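Local atomic coordinates of putative oxygenase (Streptomyces viridochromogenes Tue57, PDB entry 4XAA), a protein that probably acts as an iron- and 2-oxoglutarate-dependent oxygenase of the phytanoyl-CoA dioxygenase family, linked to oxidative cyclizations in orthosomycin biosynthesis. Residues 154-160 with 191-197; 23-27 with 89-95; 142-146 with 206-210; 46-52 with 66-70; 11-15 with 97-101. All coordinates share one frame. Numbering follows the deposited sequence.

Contact 1: residues 154-160 with 191-197; sequences EAVPGSH and DVRLVHG. With NI (nickel (II) ion), chain B.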
# COMPACT_ATOMS: atom_id res chain seq x y z
N GLU A 154 -4.35 -2.38 -8.30
CA GLU A 154 -4.45 -3.28 -9.43
C GLU A 154 -3.07 -3.79 -9.74
O GLU A 154 -2.08 -3.13 -9.46
CB GLU A 154 -5.07 -2.57 -10.62
CG GLU A 154 -6.42 -1.96 -10.28
CD GLU A 154 -7.14 -1.38 -11.48
OE1 GLU A 154 -6.84 -1.80 -12.62
OE2 GLU A 154 -8.01 -0.50 -11.28
N ALA A 155 -2.97 -4.98 -10.31
CA ALA A 155 -1.64 -5.53 -10.54
C ALA A 155 -1.63 -6.43 -11.75
O ALA A 155 -2.68 -6.89 -12.21
CB ALA A 155 -1.16 -6.29 -9.29
N VAL A 156 -0.44 -6.69 -12.27
CA VAL A 156 -0.28 -7.70 -13.31
C VAL A 156 0.40 -8.90 -12.69
O VAL A 156 1.58 -8.82 -12.33
CB VAL A 156 0.56 -7.19 -14.51
CG1 VAL A 156 0.57 -8.24 -15.61
CG2 VAL A 156 0.03 -5.85 -15.02
N PRO A 157 -0.33 -10.02 -12.55
CA PRO A 157 0.17 -11.24 -11.90
C PRO A 157 1.43 -11.77 -12.55
O PRO A 157 1.47 -11.85 -13.77
CB PRO A 157 -0.98 -12.25 -12.10
CG PRO A 157 -2.18 -11.42 -12.35
CD PRO A 157 -1.69 -10.20 -13.08
N GLY A 158 2.42 -12.12 -11.76
CA GLY A 158 3.66 -12.66 -12.30
C GLY A 158 4.68 -11.61 -12.72
O GLY A 158 5.80 -11.95 -13.07
N SER A 159 4.31 -10.33 -12.68
CA SER A 159 5.18 -9.32 -13.29
C SER A 159 6.43 -9.03 -12.44
O SER A 159 7.48 -8.69 -12.96
CB SER A 159 4.40 -8.04 -13.57
OG SER A 159 3.77 -7.53 -12.41
N HIS A 160 6.33 -9.21 -11.13
CA HIS A 160 7.51 -9.11 -10.27
C HIS A 160 8.64 -10.06 -10.71
O HIS A 160 9.78 -9.90 -10.30
CB HIS A 160 7.14 -9.41 -8.82
CG HIS A 160 6.70 -10.83 -8.60
ND1 HIS A 160 5.70 -11.41 -9.35
CD2 HIS A 160 7.12 -11.77 -7.73
CE1 HIS A 160 5.52 -12.66 -8.94
NE2 HIS A 160 6.36 -12.90 -7.95
N ASP A 191 5.13 -7.77 -3.84
CA ASP A 191 6.54 -7.70 -4.13
C ASP A 191 6.85 -6.32 -4.73
O ASP A 191 6.05 -5.78 -5.47
CB ASP A 191 6.92 -8.84 -5.08
CG ASP A 191 8.41 -9.05 -5.18
OD1 ASP A 191 9.11 -8.06 -5.49
OD2 ASP A 191 8.87 -10.20 -4.96
N VAL A 192 7.99 -5.72 -4.38
CA VAL A 192 8.28 -4.38 -4.88
C VAL A 192 8.53 -4.39 -6.38
O VAL A 192 8.51 -3.34 -7.01
CB VAL A 192 9.50 -3.74 -4.19
CG1 VAL A 192 9.18 -3.35 -2.76
CG2 VAL A 192 10.68 -4.68 -4.26
N ARG A 193 8.77 -5.57 -6.96
CA ARG A 193 9.06 -5.68 -8.38
C ARG A 193 7.78 -5.78 -9.19
O ARG A 193 7.81 -5.86 -10.41
CB ARG A 193 9.93 -6.91 -8.66
CG ARG A 193 11.29 -6.91 -7.99
CD ARG A 193 12.07 -8.16 -8.36
NE ARG A 193 12.27 -8.30 -9.80
CZ ARG A 193 13.27 -7.73 -10.47
NH1 ARG A 193 14.16 -6.98 -9.84
NH2 ARG A 193 13.38 -7.91 -11.79
N LEU A 194 6.66 -5.80 -8.49
CA LEU A 194 5.39 -6.03 -9.15
C LEU A 194 4.93 -4.81 -9.95
O LEU A 194 5.01 -3.68 -9.48
CB LEU A 194 4.33 -6.43 -8.11
CG LEU A 194 2.91 -6.64 -8.62
CD1 LEU A 194 2.75 -8.00 -9.28
CD2 LEU A 194 1.93 -6.47 -7.46
N VAL A 195 4.45 -5.05 -11.16
CA VAL A 195 3.82 -4.00 -11.96
C VAL A 195 2.42 -3.77 -11.42
O VAL A 195 1.61 -4.69 -11.37
CB VAL A 195 3.78 -4.36 -13.44
CG1 VAL A 195 3.05 -3.27 -14.21
CG2 VAL A 195 5.17 -4.55 -13.95
N HIS A 196 2.15 -2.55 -10.98
CA HIS A 196 0.93 -2.26 -10.24
C HIS A 196 0.62 -0.78 -10.29
O HIS A 196 1.49 0.04 -10.57
CB HIS A 196 1.06 -2.73 -8.78
CG HIS A 196 2.08 -1.97 -7.99
ND1 HIS A 196 3.44 -2.23 -8.08
CD2 HIS A 196 1.95 -0.95 -7.10
CE1 HIS A 196 4.09 -1.40 -7.29
NE2 HIS A 196 3.22 -0.62 -6.68
N GLY A 197 -0.65 -0.46 -10.05
CA GLY A 197 -1.13 0.91 -10.00
C GLY A 197 -2.46 0.91 -9.27
O GLY A 197 -2.78 -0.04 -8.56
NI NI B . 3.72 1.28 -5.60
O HOH W 1 3.53 0.34 -3.60
O HOH W 2 1.56 2.54 -5.06
O HOH W 3 3.64 3.26 -4.32
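The metal site of the double-stranded beta helix lies at this contact, where the four-stranded sheet supplies H196, the last ligand of the His-X-Asp...His triad completed by H125 and D127. Residues 154-155 and 196-197 pair antiparallel: E154 N donates to G197 O (2.8 Å) and G197 N to E154 O (3.1 Å), while A155 and H196 form the next, non-hydrogen-bonded pair. V156 N to V195 O (3.0 Å) extends the pairing. A type II turn follows from V156 to S159, with G158 at its third position in positive phi. S159 OG accepts from V195 N (2.9 Å) and gives its proton to V156 O (2.5 Å). An Asx turn (R193 N to D191 OD1, 2.9 Å) lies within a type I turn from D191 to L194, and D191 OD2 accepts from R134 N. R193 NE donates to H160 O (3.0 Å) and NH1 to V131 O. The H196 ring donates from ND1 to L194 O (2.6 Å) and binds nickel through NE2 (2.2 Å). With ND1 protonated, NE2 offers its lone pair to the metal, so the L194 carbonyl and the metal together favour this orientation and tautomer.

Contact 2: residues 23-27 with 89-95; sequences AGPVL and REELAQL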
# COMPACT_ATOMS: atom_id res chain seq x y z
N ALA A 23 -3.71 -11.02 2.63
CA ALA A 23 -3.48 -11.96 3.73
C ALA A 23 -4.57 -11.90 4.79
O ALA A 23 -4.53 -12.63 5.78
CB ALA A 23 -2.13 -11.68 4.38
N GLY A 24 -5.54 -11.02 4.60
CA GLY A 24 -6.58 -10.85 5.59
C GLY A 24 -6.07 -10.11 6.80
O GLY A 24 -4.99 -9.54 6.77
N PRO A 25 -6.87 -10.09 7.87
CA PRO A 25 -6.57 -9.38 9.12
C PRO A 25 -5.30 -9.88 9.80
O PRO A 25 -4.96 -11.06 9.73
CB PRO A 25 -7.80 -9.66 9.99
CG PRO A 25 -8.89 -10.01 9.02
CD PRO A 25 -8.20 -10.74 7.91
N VAL A 26 -4.61 -8.95 10.44
CA VAL A 26 -3.33 -9.22 11.07
C VAL A 26 -3.36 -8.61 12.46
O VAL A 26 -2.95 -9.24 13.44
CB VAL A 26 -2.16 -8.62 10.28
CG1 VAL A 26 -0.88 -8.75 11.06
CG2 VAL A 26 -2.03 -9.30 8.93
N LEU A 27 -3.84 -7.38 12.54
CA LEU A 27 -4.02 -6.71 13.81
C LEU A 27 -5.46 -6.81 14.27
O LEU A 27 -6.38 -6.89 13.46
CB LEU A 27 -3.61 -5.25 13.72
CG LEU A 27 -2.17 -5.01 13.26
CD1 LEU A 27 -1.95 -3.53 12.95
CD2 LEU A 27 -1.20 -5.53 14.31
N ARG A 89 3.86 -2.61 15.62
CA ARG A 89 3.39 -3.89 16.14
C ARG A 89 4.23 -4.97 15.49
O ARG A 89 4.57 -4.89 14.31
CB ARG A 89 1.90 -4.12 15.85
CG ARG A 89 0.94 -3.17 16.55
CD ARG A 89 0.95 -3.38 18.07
NE ARG A 89 0.52 -4.72 18.43
CZ ARG A 89 0.98 -5.39 19.48
NH1 ARG A 89 1.88 -4.82 20.27
NH2 ARG A 89 0.55 -6.62 19.75
N GLU A 90 4.57 -5.97 16.27
CA GLU A 90 5.47 -7.02 15.82
C GLU A 90 4.83 -7.95 14.79
O GLU A 90 5.53 -8.59 14.01
CB GLU A 90 5.93 -7.84 17.03
CG GLU A 90 4.77 -8.31 17.91
CD GLU A 90 4.39 -7.31 19.03
OE1 GLU A 90 4.61 -6.08 18.86
OE2 GLU A 90 3.89 -7.78 20.07
N GLU A 91 3.50 -8.04 14.79
CA GLU A 91 2.82 -8.93 13.85
C GLU A 91 3.09 -8.52 12.40
O GLU A 91 3.09 -9.37 11.50
CB GLU A 91 1.32 -8.93 14.12
CG GLU A 91 0.92 -9.47 15.49
CD GLU A 91 0.90 -8.38 16.55
OE1 GLU A 91 1.58 -7.35 16.35
OE2 GLU A 91 0.21 -8.57 17.58
N LEU A 92 3.33 -7.24 12.18
CA LEU A 92 3.49 -6.73 10.82
C LEU A 92 4.76 -7.24 10.19
O LEU A 92 4.73 -7.81 9.11
CB LEU A 92 3.46 -5.21 10.82
CG LEU A 92 2.10 -4.68 11.28
CD1 LEU A 92 2.11 -3.16 11.36
CD2 LEU A 92 1.01 -5.16 10.36
N ALA A 93 5.88 -7.08 10.89
CA ALA A 93 7.16 -7.51 10.34
C ALA A 93 7.22 -9.03 10.30
O ALA A 93 7.83 -9.61 9.41
CB ALA A 93 8.30 -6.96 11.15
N GLN A 94 6.56 -9.68 11.25
CA GLN A 94 6.46 -11.14 11.24
C GLN A 94 5.63 -11.65 10.05
O GLN A 94 5.98 -12.64 9.42
CB GLN A 94 5.87 -11.64 12.57
CG GLN A 94 6.87 -11.53 13.75
CD GLN A 94 6.22 -11.66 15.12
OE1 GLN A 94 5.00 -11.80 15.24
NE2 GLN A 94 7.04 -11.58 16.16
N LEU A 95 4.55 -10.96 9.72
CA LEU A 95 3.83 -11.29 8.49
C LEU A 95 4.73 -11.16 7.25
O LEU A 95 4.75 -12.05 6.40
CB LEU A 95 2.62 -10.38 8.30
CG LEU A 95 1.80 -10.74 7.06
CD1 LEU A 95 0.98 -12.00 7.35
CD2 LEU A 95 0.88 -9.61 6.65
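No hydrogen bond crosses between 23-27 and 89-95; the two meet through side chains alone. This is helix-on-sheet packing in the double-stranded beta-helix fold: the first turns of helix 90-100 lie against the chain as it leaves strand 20-25, an outermost strand of the large antiparallel sheet, and heads for helix 29-47. V26 is the central residue, with its CA 6.8 Å from that of E91. Its CG1 touches L92 CD2 (4.1 Å) and the CB of E91 (3.8 Å). L92 and L95 project from the inner side of the helix and continue beyond V26 to I141 and L139 of strand 136-142. At one end A23 CB approaches L95 CD2 at 4.3 Å; at the other, L27 CD1 lies 4.3 Å from L92 CD2, and L27 also packs on I32 and L35. Beside L27 the surface turns polar. R89 NH2 forms a salt bridge with E91 OE2 (2.9 Å), and R89 NH1 is paired by charge with E90 OE1 (3.3 Å), while the aliphatic base of R89 still serves the apolar side, its CB 3.7 Å from L27 CD2. The closest carbon pair of V26 with the helix is CG2 to L95 CD2, at 3.7 Å.

Contact 3: residues 142-146 with 206-210; sequences CLDDA and WRRTI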
# COMPACT_ATOMS: atom_id res chain seq x y z
N CYS A 142 -5.05 -1.86 4.98
CA CYS A 142 -6.25 -1.19 4.50
C CYS A 142 -7.13 -0.70 5.64
O CYS A 142 -7.56 -1.48 6.49
CB CYS A 142 -7.00 -2.15 3.60
SG CYS A 142 -5.84 -2.87 2.41
N LEU A 143 -7.36 0.60 5.68
CA LEU A 143 -8.15 1.18 6.75
C LEU A 143 -9.55 1.42 6.22
O LEU A 143 -10.43 1.89 6.92
CB LEU A 143 -7.51 2.48 7.28
CG LEU A 143 -5.99 2.48 7.52
CD1 LEU A 143 -5.51 3.88 7.87
CD2 LEU A 143 -5.60 1.50 8.61
N ASP A 144 -9.74 1.06 4.95
CA ASP A 144 -11.06 1.12 4.34
C ASP A 144 -11.37 -0.12 3.47
O ASP A 144 -10.46 -0.84 3.04
CB ASP A 144 -11.18 2.38 3.49
CG ASP A 144 -11.17 3.63 4.33
OD1 ASP A 144 -12.16 3.86 5.05
OD2 ASP A 144 -10.19 4.40 4.28
N ASP A 145 -12.66 -0.37 3.28
CA ASP A 145 -13.15 -1.21 2.19
C ASP A 145 -12.73 -0.60 0.86
O ASP A 145 -12.97 0.58 0.63
CB ASP A 145 -14.68 -1.32 2.23
CG ASP A 145 -15.18 -2.22 3.35
OD1 ASP A 145 -14.46 -2.38 4.36
OD2 ASP A 145 -16.29 -2.78 3.22
N ALA A 146 -12.12 -1.38 -0.01
CA ALA A 146 -11.74 -0.87 -1.31
C ALA A 146 -11.97 -1.91 -2.41
O ALA A 146 -11.71 -3.09 -2.23
CB ALA A 146 -10.28 -0.44 -1.29
N TRP A 206 -13.54 7.51 1.09
CA TRP A 206 -12.09 7.50 1.21
C TRP A 206 -11.55 6.12 0.91
O TRP A 206 -12.21 5.11 1.16
CB TRP A 206 -11.63 7.91 2.61
CG TRP A 206 -11.99 9.30 2.95
CD1 TRP A 206 -13.19 9.73 3.44
CD2 TRP A 206 -11.17 10.45 2.79
NE1 TRP A 206 -13.16 11.09 3.60
CE2 TRP A 206 -11.93 11.56 3.20
CE3 TRP A 206 -9.87 10.66 2.33
CZ2 TRP A 206 -11.43 12.86 3.18
CZ3 TRP A 206 -9.37 11.95 2.31
CH2 TRP A 206 -10.15 13.03 2.74
N ARG A 207 -10.35 6.06 0.34
CA ARG A 207 -9.56 4.86 0.48
C ARG A 207 -8.26 5.28 1.19
O ARG A 207 -7.48 6.06 0.66
CB ARG A 207 -9.27 4.19 -0.86
CG ARG A 207 -8.49 2.88 -0.66
CD ARG A 207 -7.85 2.33 -1.93
NE ARG A 207 -6.93 1.23 -1.62
CZ ARG A 207 -5.70 1.11 -2.12
NH1 ARG A 207 -5.24 2.01 -2.97
NH2 ARG A 207 -4.94 0.07 -1.78
N ARG A 208 -8.07 4.77 2.40
CA ARG A 208 -6.89 5.08 3.18
C ARG A 208 -6.11 3.82 3.45
O ARG A 208 -6.66 2.81 3.88
CB ARG A 208 -7.26 5.75 4.50
CG ARG A 208 -8.27 6.89 4.38
CD ARG A 208 -8.54 7.44 5.76
NE ARG A 208 -9.81 8.14 5.92
CZ ARG A 208 -10.98 7.53 6.06
NH1 ARG A 208 -11.05 6.21 6.03
NH2 ARG A 208 -12.08 8.24 6.23
N THR A 209 -4.80 3.88 3.21
CA THR A 209 -3.94 2.72 3.32
C THR A 209 -2.63 3.13 3.98
O THR A 209 -2.10 4.19 3.68
CB THR A 209 -3.67 2.10 1.92
OG1 THR A 209 -4.91 1.66 1.36
CG2 THR A 209 -2.73 0.92 2.00
N ILE A 210 -2.14 2.31 4.90
CA ILE A 210 -0.78 2.47 5.41
C ILE A 210 0.13 1.47 4.72
O ILE A 210 -0.03 0.27 4.89
CB ILE A 210 -0.72 2.27 6.96
CG1 ILE A 210 -1.46 3.41 7.67
CG2 ILE A 210 0.71 2.21 7.45
CD1 ILE A 210 -1.62 3.18 9.14
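Strand 136-142 runs antiparallel to strand 207-215 and parts from it here. C142 and T209 form a non-hydrogen-bonded pair with CA atoms 4.7 Å apart. One backbone bond joins the segments, from L143 N to R208 O (2.9 Å), where the CA atoms of L143 and R208 are 5.4 Å apart. No backbone bond returns, and the CA atoms of D144 and R207 stand 5.6 Å apart. The return bond is made by a side chain: R208 N donates to D144 OD2 (2.9 Å), so a carboxylate takes the place of a strand carbonyl as the chain turns off. The same carboxylate forms a salt bridge with R208, OD2 lying 2.7 Å from NH1, although the hydrogen-bond angles are poor. L143 CD1 packs on I210 CG1 at 4.1 Å, and farther along A146 CB rests 3.7 Å from R207 CD. The R207 side chain lies about 9 Å from the nickel, on the final strand eleven residues after the metal ligand H196, consistent with the arginine that binds the 2-oxoglutarate carboxylate in related enzymes; no such cosubstrate is bound here. On the other side of strand 207-215 from this segment, strand 105-114 pairs through K114 and V112, while L143, R208 and I210 face A39, I43 and L35 of helix 29-47. C142 in turn bonds to G185 and D186 at the start of strand 186-191.

Contact 4: residues 46-52 with 66-70; sequences FTDEGLR and RPVLY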
# COMPACT_ATOMS: atom_id res chain seq x y z
N PHE A 46 -4.27 18.74 6.81
CA PHE A 46 -4.12 19.21 5.47
C PHE A 46 -5.43 19.80 4.95
O PHE A 46 -5.49 20.95 4.51
CB PHE A 46 -3.67 18.08 4.55
CG PHE A 46 -3.45 18.52 3.13
CD1 PHE A 46 -4.50 18.55 2.23
CD2 PHE A 46 -2.19 18.91 2.70
CE1 PHE A 46 -4.30 18.97 0.94
CE2 PHE A 46 -1.99 19.32 1.41
CZ PHE A 46 -3.05 19.35 0.53
N THR A 47 -6.47 18.98 5.02
CA THR A 47 -7.72 19.27 4.35
C THR A 47 -8.50 20.39 5.02
O THR A 47 -9.10 21.23 4.35
CB THR A 47 -8.63 18.05 4.31
OG1 THR A 47 -9.03 17.72 5.64
CG2 THR A 47 -7.90 16.87 3.67
N ASP A 48 -8.52 20.39 6.35
CA ASP A 48 -9.43 21.27 7.05
C ASP A 48 -8.72 22.46 7.66
O ASP A 48 -9.26 23.56 7.69
CB ASP A 48 -10.18 20.49 8.13
CG ASP A 48 -11.04 19.38 7.55
OD1 ASP A 48 -11.33 19.43 6.34
OD2 ASP A 48 -11.43 18.45 8.30
N GLU A 49 -7.49 22.24 8.11
CA GLU A 49 -6.74 23.23 8.88
C GLU A 49 -5.63 23.87 8.05
O GLU A 49 -4.97 24.79 8.51
CB GLU A 49 -6.18 22.58 10.15
CG GLU A 49 -7.26 22.06 11.10
CD GLU A 49 -6.73 21.18 12.22
OE1 GLU A 49 -5.49 21.13 12.44
OE2 GLU A 49 -7.56 20.53 12.90
N GLY A 50 -5.42 23.38 6.84
CA GLY A 50 -4.55 24.02 5.88
C GLY A 50 -3.05 23.80 5.99
O GLY A 50 -2.28 24.65 5.56
N LEU A 51 -2.63 22.67 6.56
CA LEU A 51 -1.20 22.39 6.65
C LEU A 51 -0.62 22.00 5.30
O LEU A 51 -1.20 21.18 4.58
CB LEU A 51 -0.92 21.26 7.65
CG LEU A 51 0.56 20.88 7.68
CD1 LEU A 51 1.35 21.88 8.52
CD2 LEU A 51 0.77 19.46 8.17
N ARG A 52 0.52 22.59 4.97
CA ARG A 52 1.25 22.27 3.76
C ARG A 52 2.69 21.99 4.13
O ARG A 52 3.38 22.88 4.60
CB ARG A 52 1.17 23.42 2.74
CG ARG A 52 -0.24 23.78 2.28
CD ARG A 52 -0.85 22.68 1.43
NE ARG A 52 -2.18 23.04 0.96
CZ ARG A 52 -3.30 22.90 1.67
NH1 ARG A 52 -3.26 22.40 2.90
NH2 ARG A 52 -4.46 23.27 1.15
N ARG A 66 -9.45 23.20 -3.20
CA ARG A 66 -8.23 22.91 -2.44
C ARG A 66 -7.48 21.75 -3.13
O ARG A 66 -8.11 20.90 -3.77
CB ARG A 66 -8.58 22.55 -0.99
CG ARG A 66 -7.88 21.31 -0.46
CD ARG A 66 -8.30 20.92 0.96
NE ARG A 66 -9.36 19.92 0.99
CZ ARG A 66 -9.23 18.64 0.62
NH1 ARG A 66 -8.08 18.19 0.15
NH2 ARG A 66 -10.27 17.82 0.70
N PRO A 67 -6.14 21.71 -3.02
CA PRO A 67 -5.39 20.62 -3.67
C PRO A 67 -5.81 19.23 -3.16
O PRO A 67 -6.40 19.09 -2.09
CB PRO A 67 -3.93 20.92 -3.31
CG PRO A 67 -3.91 22.32 -2.87
CD PRO A 67 -5.24 22.62 -2.28
N VAL A 68 -5.50 18.20 -3.95
CA VAL A 68 -5.84 16.84 -3.56
C VAL A 68 -4.65 16.17 -2.89
O VAL A 68 -3.62 15.96 -3.52
CB VAL A 68 -6.31 16.00 -4.76
CG1 VAL A 68 -6.47 14.54 -4.37
CG2 VAL A 68 -7.61 16.55 -5.33
N LEU A 69 -4.81 15.86 -1.62
CA LEU A 69 -3.82 15.09 -0.87
C LEU A 69 -3.87 13.64 -1.32
O LEU A 69 -4.95 13.07 -1.42
CB LEU A 69 -4.08 15.21 0.64
CG LEU A 69 -3.10 14.51 1.59
CD1 LEU A 69 -1.72 15.14 1.50
CD2 LEU A 69 -3.63 14.55 3.01
N TYR A 70 -2.72 13.05 -1.64
CA TYR A 70 -2.70 11.64 -2.00
C TYR A 70 -1.62 10.84 -1.26
O TYR A 70 -1.60 9.62 -1.32
CB TYR A 70 -2.54 11.46 -3.52
CG TYR A 70 -1.26 12.01 -4.11
CD1 TYR A 70 -0.11 11.23 -4.18
CD2 TYR A 70 -1.21 13.29 -4.64
CE1 TYR A 70 1.06 11.73 -4.74
CE2 TYR A 70 -0.05 13.80 -5.19
CZ TYR A 70 1.09 13.01 -5.24
OH TYR A 70 2.24 13.52 -5.80
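R66 opens the segment 66-70 by reaching across the end of helix 29-47. Its CD lies 3.5 Å from T47 O, and one face of its guanidinium is covered by the methyl of T47, with CG2 3.8 Å from NH1. NH1 also comes 3.9 Å from F46 CE1, at the edge of that ring, but the strong charge partner of R66 is E115, which binds it in a salt bridge. P67 follows, its CB 4.2 Å from F46 CZ and its carbonyl O 3.7 Å from F46 CE1, again near the ring plane. R52 also meets P67, its NH2 3.6 Å from P67 CD. From V68 the chain is a strand of the large antiparallel sheet of the double-stranded beta helix, pairing with F59 of the outermost strand 56-59, and V68 turns from the helix. L69 turns back: its CB sits over the face of F46, 4.0 Å from the ring centroid and 24° off the normal, a CH-pi contact. Beyond the helix, G50 is the first residue to leave helical angles, with positive phi, and the chain turns there; R52 NH1 donates to F46 O (3.1 Å) and L51 O (2.9 Å). With no hydrogen bond between the segments, apolar and van der Waals packing around F46 joins helix end and sheet, while R66 pairs with E115 and R52 bonds carbonyls of its own segment.

Contact 5: residues 11-15 with 97-101; sequences AIERF and AAFVD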
# COMPACT_ATOMS: atom_id res chain seq x y z
N ALA A 11 -1.97 -18.01 0.55
CA ALA A 11 -1.74 -16.60 0.34
C ALA A 11 -0.25 -16.34 0.13
O ALA A 11 0.14 -15.53 -0.73
CB ALA A 11 -2.27 -15.80 1.50
N ILE A 12 0.59 -17.04 0.89
CA ILE A 12 2.04 -16.92 0.70
C ILE A 12 2.41 -17.49 -0.66
O ILE A 12 3.27 -16.96 -1.36
CB ILE A 12 2.83 -17.62 1.82
CG1 ILE A 12 2.74 -16.81 3.11
CG2 ILE A 12 4.30 -17.78 1.44
CD1 ILE A 12 3.30 -17.54 4.33
N GLU A 13 1.74 -18.57 -1.05
CA GLU A 13 1.99 -19.18 -2.34
C GLU A 13 1.60 -18.23 -3.47
O GLU A 13 2.32 -18.11 -4.46
CB GLU A 13 1.24 -20.50 -2.48
CG GLU A 13 1.63 -21.29 -3.72
CD GLU A 13 3.10 -21.71 -3.69
OE1 GLU A 13 3.54 -22.25 -2.65
OE2 GLU A 13 3.80 -21.52 -4.71
N ARG A 14 0.48 -17.54 -3.31
CA ARG A 14 0.06 -16.58 -4.33
C ARG A 14 1.01 -15.38 -4.38
O ARG A 14 1.25 -14.81 -5.45
CB ARG A 14 -1.37 -16.10 -4.07
CG ARG A 14 -2.45 -17.13 -4.37
CD ARG A 14 -3.84 -16.51 -4.49
NE ARG A 14 -4.08 -15.55 -3.42
CZ ARG A 14 -4.54 -15.87 -2.22
NH1 ARG A 14 -4.83 -17.14 -1.94
NH2 ARG A 14 -4.72 -14.91 -1.30
N PHE A 15 1.54 -14.99 -3.22
CA PHE A 15 2.54 -13.92 -3.18
C PHE A 15 3.74 -14.34 -4.01
O PHE A 15 4.25 -13.57 -4.80
CB PHE A 15 2.97 -13.62 -1.74
CG PHE A 15 4.15 -12.69 -1.65
CD1 PHE A 15 4.02 -11.34 -1.98
CD2 PHE A 15 5.38 -13.15 -1.22
CE1 PHE A 15 5.11 -10.47 -1.89
CE2 PHE A 15 6.49 -12.28 -1.12
CZ PHE A 15 6.35 -10.95 -1.46
N ALA A 97 8.07 -11.10 7.08
CA ALA A 97 9.11 -12.13 7.13
C ALA A 97 8.58 -13.50 6.68
O ALA A 97 9.26 -14.21 5.93
CB ALA A 97 9.68 -12.22 8.53
N ALA A 98 7.38 -13.87 7.11
CA ALA A 98 6.77 -15.11 6.65
C ALA A 98 6.59 -15.12 5.12
O ALA A 98 7.04 -16.03 4.43
CB ALA A 98 5.43 -15.34 7.34
N PHE A 99 5.94 -14.09 4.59
CA PHE A 99 5.67 -14.04 3.16
C PHE A 99 6.93 -14.07 2.34
O PHE A 99 7.01 -14.76 1.33
CB PHE A 99 4.85 -12.80 2.83
CG PHE A 99 3.38 -13.03 2.93
CD1 PHE A 99 2.79 -13.22 4.17
CD2 PHE A 99 2.59 -13.12 1.78
CE1 PHE A 99 1.43 -13.47 4.27
CE2 PHE A 99 1.24 -13.36 1.88
CZ PHE A 99 0.65 -13.53 3.12
N VAL A 100 7.95 -13.37 2.80
CA VAL A 100 9.20 -13.25 2.05
C VAL A 100 10.19 -14.35 2.48
O VAL A 100 11.26 -14.51 1.89
CB VAL A 100 9.77 -11.81 2.23
CG1 VAL A 100 11.01 -11.77 3.11
CG2 VAL A 100 9.99 -11.18 0.89
N ASP A 101 9.78 -15.13 3.48
CA ASP A 101 10.54 -16.27 3.99
C ASP A 101 11.96 -15.97 4.52
O ASP A 101 12.91 -16.70 4.24
CB ASP A 101 10.65 -17.34 2.90
CG ASP A 101 10.96 -18.71 3.48
OD1 ASP A 101 10.80 -18.87 4.70
OD2 ASP A 101 11.36 -19.61 2.72
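Two helices meet here by aromatic and aliphatic packing: the N-terminal helix 8-18 presents residues 11-15 to the last turn of helix 90-100, beside the edge of the large sheet. The approach is close, with the CA atoms of I12 and F99 only 5.2 Å apart. F99 is the central residue, with the largest covered area in the contact. It fits among A11, I12 and F15, positions i, i+1 and i+4 of the facing helix. I12 CG1 lies almost on the ring normal of F99, 3.6 Å from the centroid and 5° off, a clear CH-pi contact, whereas A11 CB touches the ring at CZ (4.0 Å). The edge of F99 points toward the face of F15 in an offset edge-to-face pair, with centroids 5.8 Å apart and planes at 72°. In the double-stranded beta helix of this family the packing spans both helices and the strands they cover, since F15 and F99 both lie on V189 of strand 186-191 and F99 also touches A23. Helix 90-100 ends in a Schellman motif, D101 taking positive phi with its N bonded to A98 O (3.0 Å). Just before it, V100 CG2 lies 4.2 Å from F15 CE2, at the ring edge, and F99 O is 3.4 Å from F15 CD2. That carbonyl also accepts a hydrogen bond from R134 NH2.

Contacts 2 and 5 share helix 90-100 and touch directly, A23 CB lying 3.6 Å from F99 CZ, so their packing is continuous along one side of the large sheet. Contact 5 in turn reaches contact 1, where F15 CE1 is 3.3 Å from D191 N; the F15 side chain is still about 12 Å from the nickel bound by H196. Contact 3 lies across the centre of the chain from contact 1, nearest atoms about 6 Å apart, and its R207 side chain is closer to the same metal than that of F15. Contact 4 is the most peripheral, its centre about 37 Å from that of contact 5, although its nearest atoms come within about 5 Å of contact 3.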